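Side-chain contacts in amine Dehydrogenase (Pseudomonas putida, PDB 1JMX), which binds two covalently attached heme c groups and probably transfers electrons as a subunit of a quinohemoprotein amine dehydrogenase: residues E90-Q95 with K158-E163; A107-Q112 with K117-L122. All coordinates share one frame; numbering follows the deposited sequence.

Both contacts belong to the heme-binding region of the chain, and their centres lie about 9 Å apart. Along the sequence they come as 90-95, 107-112, 117-122 and 158-163, so contact 1 brackets contact 2; the heme-attaching cysteines Cys100 and Cys103 and the iron ligand His104 fall between the first two segments. Contact 1 joins the start of helix 94-100 to the end of helix 144-159, while contact 2 sets helix 107-110 and the residues after it against helix 116-129. They meet directly: Glu90 OE2 probably accepts a hydrogen bond from Ala107 N, and Tyr160 packs on Ala110. Contact 2 is buried and lines a heme pocket, whereas contact 1 lies at the surface.

Contact 1 of 2, residues E90-Q95 with K158-E163; sequences EQFDTQ and KRYPLE
Asp93 OD1 makes a salt bridge with Arg159 NH1 at 3.0 Å, with Arg159 NH2 farther off at 3.4 Å. The carboxylate and guanidinium planes stand 76° apart, which excludes the flat, two-pronged pairing, and the two side chains run past each other in opposite directions. Arg159 reaches across by a bend at chi3 (-53°), which turns the guanidinium toward Asp93 at the end of an otherwise fairly extended chain. Its NE also has a long, weak ion pair with Asp155. The other oxygen of Asp93 is engaged locally: OD2 accepts a weak hydrogen bond from Leu96 N, making Asp93 the N-cap of helix 94-100. With CG tucked between the backbone N and the carbonyl carbon (chi1 55°), the carboxylate can cap the helix and meet the arginine at once. Beside the ion pair, Tyr160 OH approaches Phe92 CE1 to 3.9 Å, the hydroxyl touching this rim carbon while the two side chains cross at a slant; the rings do not stack. One face of the tyrosine ring carries Arg159 CB, 4.0 Å above its centre. Phe92 and Tyr160 both also pack against Ala110 of helix 107-110. A methionine in place of Arg159 would probably leave Asp93 OD1 without its positive mate and the two helix ends without their salt bridge. The negative charge of Asp93 is likely to be favoured by the N-terminus of helix 94-100, and a single salt bridge together with side-chain packing joins that start to the end of helix 144-159.

Contact 2 of 2, residues A107-Q112 with K117-L122; sequences ARVALQ and KEWEHL. With HEC (heme c), chain E.
Trp119 turns the edge of its indole toward two backbone carbonyls: CH2 lies 3.7 Å from Val109 O, in the ring plane, and CZ2 lies 4.0 Å from Gln112 O. No hydrogen bond crosses between the segments; Val109 O instead accepts a weak one from Gln112 N, and Trp119 NE1 makes a weak one to Tyr160 O. At the same corner of the ring, Trp119 CH2 lies 3.9 Å from Val109 CG1. Because Val109 CG1 is anti to the backbone N (chi1 178°), it borders both the indole and the heme, 3.6 Å from heme CMB. Trp119 CZ3 and Leu122 CD2 also lie against this methyl, so three side chains touch it. Beside a neighbouring methyl, CMA, sits the amide of Gln112, whose OE1 is held by Arg114 and Lys32. Arg108 reaches a propionate, NH1 donating to heme O1D at 2.9 Å with a bent N-H...O angle of 143°, while NH2 bonds Leu493 O. Leu122 O receives ND1 of His126, which is likely to fix the rotation of that imidazole. Apolar packing on the porphyrin rim, a basic grip on a propionate and a backbone-anchored histidine are part of the pocket of a c-type heme whose iron is held by His104 and His126.

Contact 1 of 2, residues E90-Q95 with K158-E163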
# COMPACT_ATOMS: atom_id res chain seq x y z
N GLU A 90 -9.80 8.48 -4.82
CA GLU A 90 -9.15 9.62 -5.45
C GLU A 90 -9.46 9.81 -6.92
O GLU A 90 -9.62 8.84 -7.67
CB GLU A 90 -7.64 9.55 -5.25
CG GLU A 90 -7.21 9.55 -3.81
CD GLU A 90 -5.74 9.76 -3.66
OE1 GLU A 90 -4.97 8.96 -4.21
OE2 GLU A 90 -5.35 10.74 -3.00
N GLN A 91 -9.54 11.07 -7.32
CA GLN A 91 -9.81 11.44 -8.71
C GLN A 91 -8.77 12.41 -9.27
O GLN A 91 -8.98 13.62 -9.27
CB GLN A 91 -11.23 12.02 -8.86
CG GLN A 91 -12.36 10.97 -8.89
CD GLN A 91 -12.16 9.86 -9.94
OE1 GLN A 91 -11.90 10.11 -11.13
NE2 GLN A 91 -12.30 8.61 -9.49
N PHE A 92 -7.64 11.86 -9.69
CA PHE A 92 -6.55 12.64 -10.29
C PHE A 92 -6.42 12.13 -11.72
O PHE A 92 -6.99 11.09 -12.06
CB PHE A 92 -5.22 12.40 -9.57
CG PHE A 92 -5.14 13.02 -8.20
CD1 PHE A 92 -4.80 14.35 -8.06
CD2 PHE A 92 -5.36 12.25 -7.07
CE1 PHE A 92 -4.69 14.93 -6.79
CE2 PHE A 92 -5.24 12.81 -5.80
CZ PHE A 92 -4.91 14.15 -5.65
N ASP A 93 -5.66 12.84 -12.55
CA ASP A 93 -5.44 12.41 -13.93
C ASP A 93 -4.64 11.10 -13.93
O ASP A 93 -3.94 10.80 -12.97
CB ASP A 93 -4.72 13.51 -14.72
CG ASP A 93 -3.42 13.96 -14.07
OD1 ASP A 93 -3.47 14.46 -12.93
OD2 ASP A 93 -2.36 13.81 -14.71
N THR A 94 -4.73 10.33 -15.02
CA THR A 94 -4.05 9.04 -15.10
C THR A 94 -2.53 9.10 -14.95
O THR A 94 -1.94 8.25 -14.29
CB THR A 94 -4.39 8.25 -16.39
OG1 THR A 94 -3.98 8.99 -17.54
CG2 THR A 94 -5.88 7.97 -16.47
N GLN A 95 -1.91 10.12 -15.54
CA GLN A 95 -0.46 10.24 -15.45
C GLN A 95 0.02 10.34 -14.01
O GLN A 95 0.94 9.65 -13.61
CB GLN A 95 0.02 11.44 -16.25
CG GLN A 95 1.51 11.57 -16.30
CD GLN A 95 1.94 12.89 -16.86
OE1 GLN A 95 2.58 12.94 -17.90
NE2 GLN A 95 1.58 13.97 -16.17
N LYS A 158 4.32 22.83 -12.66
CA LYS A 158 3.32 23.78 -13.13
C LYS A 158 2.05 23.73 -12.27
O LYS A 158 1.44 24.77 -11.96
CB LYS A 158 2.99 23.50 -14.60
CG LYS A 158 1.99 24.47 -15.20
CD LYS A 158 1.80 24.23 -16.70
CE LYS A 158 2.96 24.81 -17.51
NZ LYS A 158 2.69 24.80 -18.99
N ARG A 159 1.66 22.52 -11.88
CA ARG A 159 0.47 22.32 -11.07
C ARG A 159 0.68 22.68 -9.60
O ARG A 159 -0.20 23.26 -8.97
CB ARG A 159 -0.01 20.86 -11.17
CG ARG A 159 -0.22 20.36 -12.60
CD ARG A 159 -1.23 19.21 -12.70
NE ARG A 159 -0.96 18.07 -11.81
CZ ARG A 159 -1.88 17.16 -11.47
NH1 ARG A 159 -3.12 17.25 -11.94
NH2 ARG A 159 -1.58 16.18 -10.62
N TYR A 160 1.85 22.34 -9.07
CA TYR A 160 2.17 22.60 -7.67
C TYR A 160 3.50 23.32 -7.49
O TYR A 160 4.43 22.75 -6.94
CB TYR A 160 2.23 21.27 -6.90
CG TYR A 160 1.08 20.34 -7.17
CD1 TYR A 160 1.32 19.04 -7.62
CD2 TYR A 160 -0.24 20.74 -6.97
CE1 TYR A 160 0.27 18.15 -7.85
CE2 TYR A 160 -1.30 19.86 -7.19
CZ TYR A 160 -1.04 18.57 -7.63
OH TYR A 160 -2.08 17.68 -7.83
N PRO A 161 3.58 24.60 -7.91
CA PRO A 161 4.78 25.43 -7.82
C PRO A 161 5.06 25.99 -6.44
O PRO A 161 4.14 26.21 -5.65
CB PRO A 161 4.46 26.56 -8.79
CG PRO A 161 3.01 26.76 -8.58
CD PRO A 161 2.48 25.34 -8.55
N LEU A 162 6.33 26.25 -6.16
CA LEU A 162 6.76 26.80 -4.88
C LEU A 162 6.10 28.16 -4.67
O LEU A 162 5.57 28.45 -3.60
CB LEU A 162 8.28 26.94 -4.86
CG LEU A 162 9.03 26.84 -3.53
CD1 LEU A 162 9.41 28.21 -3.02
CD2 LEU A 162 8.22 26.07 -2.50
N GLU A 163 6.12 28.99 -5.71
CA GLU A 163 5.51 30.31 -5.61
C GLU A 163 4.15 30.40 -6.30
O GLU A 163 3.94 29.84 -7.37
CB GLU A 163 6.45 31.41 -6.13
CG GLU A 163 6.87 32.42 -5.03
CD GLU A 163 5.72 33.29 -4.48
OE1 GLU A 163 5.63 34.48 -4.89
OE2 GLU A 163 4.92 32.81 -3.63

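Contact 2 of 2, residues A107-Q112 with K117-L122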
# COMPACT_ATOMS: atom_id res chain seq x y z
N ALA A 107 -2.91 12.49 -3.13
CA ALA A 107 -3.13 13.67 -2.29
C ALA A 107 -1.85 14.06 -1.55
O ALA A 107 -1.64 15.24 -1.27
CB ALA A 107 -4.24 13.41 -1.29
N ARG A 108 -1.01 13.08 -1.25
CA ARG A 108 0.27 13.30 -0.57
C ARG A 108 1.16 14.19 -1.45
O ARG A 108 1.94 15.00 -0.96
CB ARG A 108 0.96 11.96 -0.30
CG ARG A 108 2.32 12.08 0.36
CD ARG A 108 3.03 10.75 0.47
NE ARG A 108 2.41 9.86 1.45
CZ ARG A 108 2.94 8.71 1.85
NH1 ARG A 108 4.10 8.30 1.38
NH2 ARG A 108 2.29 7.95 2.73
N VAL A 109 0.99 14.05 -2.76
CA VAL A 109 1.73 14.82 -3.75
C VAL A 109 1.15 16.23 -3.85
O VAL A 109 1.88 17.21 -3.81
CB VAL A 109 1.63 14.13 -5.13
CG1 VAL A 109 2.36 14.94 -6.19
CG2 VAL A 109 2.18 12.72 -5.05
N ALA A 110 -0.18 16.31 -3.98
CA ALA A 110 -0.89 17.58 -4.12
C ALA A 110 -0.84 18.47 -2.87
O ALA A 110 -1.13 19.66 -2.95
CB ALA A 110 -2.33 17.33 -4.53
N LEU A 111 -0.47 17.90 -1.73
CA LEU A 111 -0.37 18.66 -0.49
C LEU A 111 1.03 19.25 -0.30
O LEU A 111 1.43 19.56 0.82
CB LEU A 111 -0.80 17.81 0.71
CG LEU A 111 -2.31 17.64 0.85
CD1 LEU A 111 -2.63 16.57 1.86
CD2 LEU A 111 -2.95 18.96 1.24
N GLN A 112 1.75 19.38 -1.40
CA GLN A 112 3.10 19.95 -1.40
C GLN A 112 3.29 20.90 -2.59
O GLN A 112 2.64 20.76 -3.62
CB GLN A 112 4.17 18.85 -1.43
CG GLN A 112 4.21 17.98 -0.18
CD GLN A 112 5.53 17.27 0.01
OE1 GLN A 112 6.54 17.66 -0.57
NE2 GLN A 112 5.54 16.24 0.83
N LYS A 117 13.20 21.66 -9.78
CA LYS A 117 14.39 20.95 -9.31
C LYS A 117 14.14 20.11 -8.07
O LYS A 117 14.76 19.05 -7.89
CB LYS A 117 15.55 21.93 -9.07
CG LYS A 117 16.82 21.30 -8.46
CD LYS A 117 17.40 20.14 -9.30
CE LYS A 117 17.82 20.58 -10.71
NZ LYS A 117 18.49 19.49 -11.50
N GLU A 118 13.24 20.57 -7.21
CA GLU A 118 12.90 19.84 -5.99
C GLU A 118 12.01 18.65 -6.33
O GLU A 118 12.00 17.66 -5.61
CB GLU A 118 12.23 20.77 -4.98
CG GLU A 118 13.12 21.92 -4.52
CD GLU A 118 14.37 21.45 -3.80
OE1 GLU A 118 14.23 20.65 -2.87
OE2 GLU A 118 15.48 21.87 -4.15
N TRP A 119 11.27 18.75 -7.44
CA TRP A 119 10.42 17.65 -7.90
C TRP A 119 11.33 16.63 -8.58
O TRP A 119 11.07 15.43 -8.52
CB TRP A 119 9.35 18.13 -8.90
CG TRP A 119 8.12 18.77 -8.29
CD1 TRP A 119 7.63 20.02 -8.56
CD2 TRP A 119 7.21 18.18 -7.34
NE1 TRP A 119 6.48 20.24 -7.83
CE2 TRP A 119 6.20 19.14 -7.07
CE3 TRP A 119 7.16 16.94 -6.68
CZ2 TRP A 119 5.15 18.90 -6.18
CZ3 TRP A 119 6.10 16.70 -5.79
CH2 TRP A 119 5.12 17.68 -5.55
N GLU A 120 12.40 17.13 -9.22
CA GLU A 120 13.37 16.26 -9.88
C GLU A 120 14.18 15.48 -8.84
O GLU A 120 14.46 14.29 -9.03
CB GLU A 120 14.32 17.08 -10.76
CG GLU A 120 15.26 16.21 -11.57
CD GLU A 120 16.46 16.97 -12.12
OE1 GLU A 120 17.61 16.57 -11.83
OE2 GLU A 120 16.26 17.96 -12.84
N HIS A 121 14.55 16.14 -7.75
CA HIS A 121 15.30 15.49 -6.66
C HIS A 121 14.42 14.41 -6.05
O HIS A 121 14.91 13.36 -5.65
CB HIS A 121 15.67 16.49 -5.56
CG HIS A 121 16.86 17.34 -5.88
ND1 HIS A 121 17.94 16.88 -6.60
CD2 HIS A 121 17.15 18.62 -5.54
CE1 HIS A 121 18.84 17.84 -6.69
NE2 HIS A 121 18.39 18.90 -6.06
N LEU A 122 13.12 14.70 -5.95
CA LEU A 122 12.17 13.75 -5.38
C LEU A 122 12.11 12.48 -6.22
O LEU A 122 12.13 11.39 -5.66
CB LEU A 122 10.79 14.38 -5.25
CG LEU A 122 9.67 13.46 -4.76
CD1 LEU A 122 8.75 14.22 -3.87
CD2 LEU A 122 8.92 12.89 -5.95
FE HEC E . 6.23 8.81 -3.24
CHA HEC E . 6.96 9.64 -0.09
CHB HEC E . 5.93 12.09 -3.98
CHC HEC E . 5.67 8.02 -6.49
CHD HEC E . 6.58 5.49 -2.47
NA HEC E . 6.38 10.49 -2.25
C1A HEC E . 6.68 10.66 -0.93
C2A HEC E . 6.69 12.04 -0.56
C3A HEC E . 6.39 12.73 -1.65
C4A HEC E . 6.21 11.77 -2.70
CMA HEC E . 6.27 14.24 -1.78
CAA HEC E . 7.01 12.58 0.82
CBA HEC E . 8.34 13.32 0.65
CGA HEC E . 8.93 13.94 1.88
O1A HEC E . 8.39 13.85 2.97
O2A HEC E . 9.99 14.53 1.76
NB HEC E . 5.87 9.83 -4.87
C1B HEC E . 5.78 11.21 -5.01
C2B HEC E . 5.54 11.63 -6.35
C3B HEC E . 5.50 10.49 -7.08
C4B HEC E . 5.68 9.36 -6.15
CMB HEC E . 5.41 13.09 -6.84
CAB HEC E . 5.30 10.47 -8.59
CBB HEC E . 6.56 10.18 -9.42
NC HEC E . 6.12 7.12 -4.25
C1C HEC E . 5.87 6.97 -5.60
C2C HEC E . 5.84 5.59 -5.99
C3C HEC E . 6.08 4.88 -4.88
C4C HEC E . 6.27 5.82 -3.79
CMC HEC E . 5.58 5.07 -7.41
CAC HEC E . 5.98 3.37 -4.84
CBC HEC E . 7.20 2.51 -5.14
ND HEC E . 6.68 7.78 -1.63
C1D HEC E . 6.79 6.41 -1.46
C2D HEC E . 7.16 6.08 -0.08
C3D HEC E . 7.26 7.30 0.55
C4D HEC E . 6.96 8.29 -0.40
CMD HEC E . 7.38 4.68 0.49
CAD HEC E . 7.63 7.68 1.99
CBD HEC E . 7.85 6.58 2.97
CGD HEC E . 6.61 6.29 3.74
O1D HEC E . 5.50 6.58 3.22
O2D HEC E . 6.71 5.77 4.87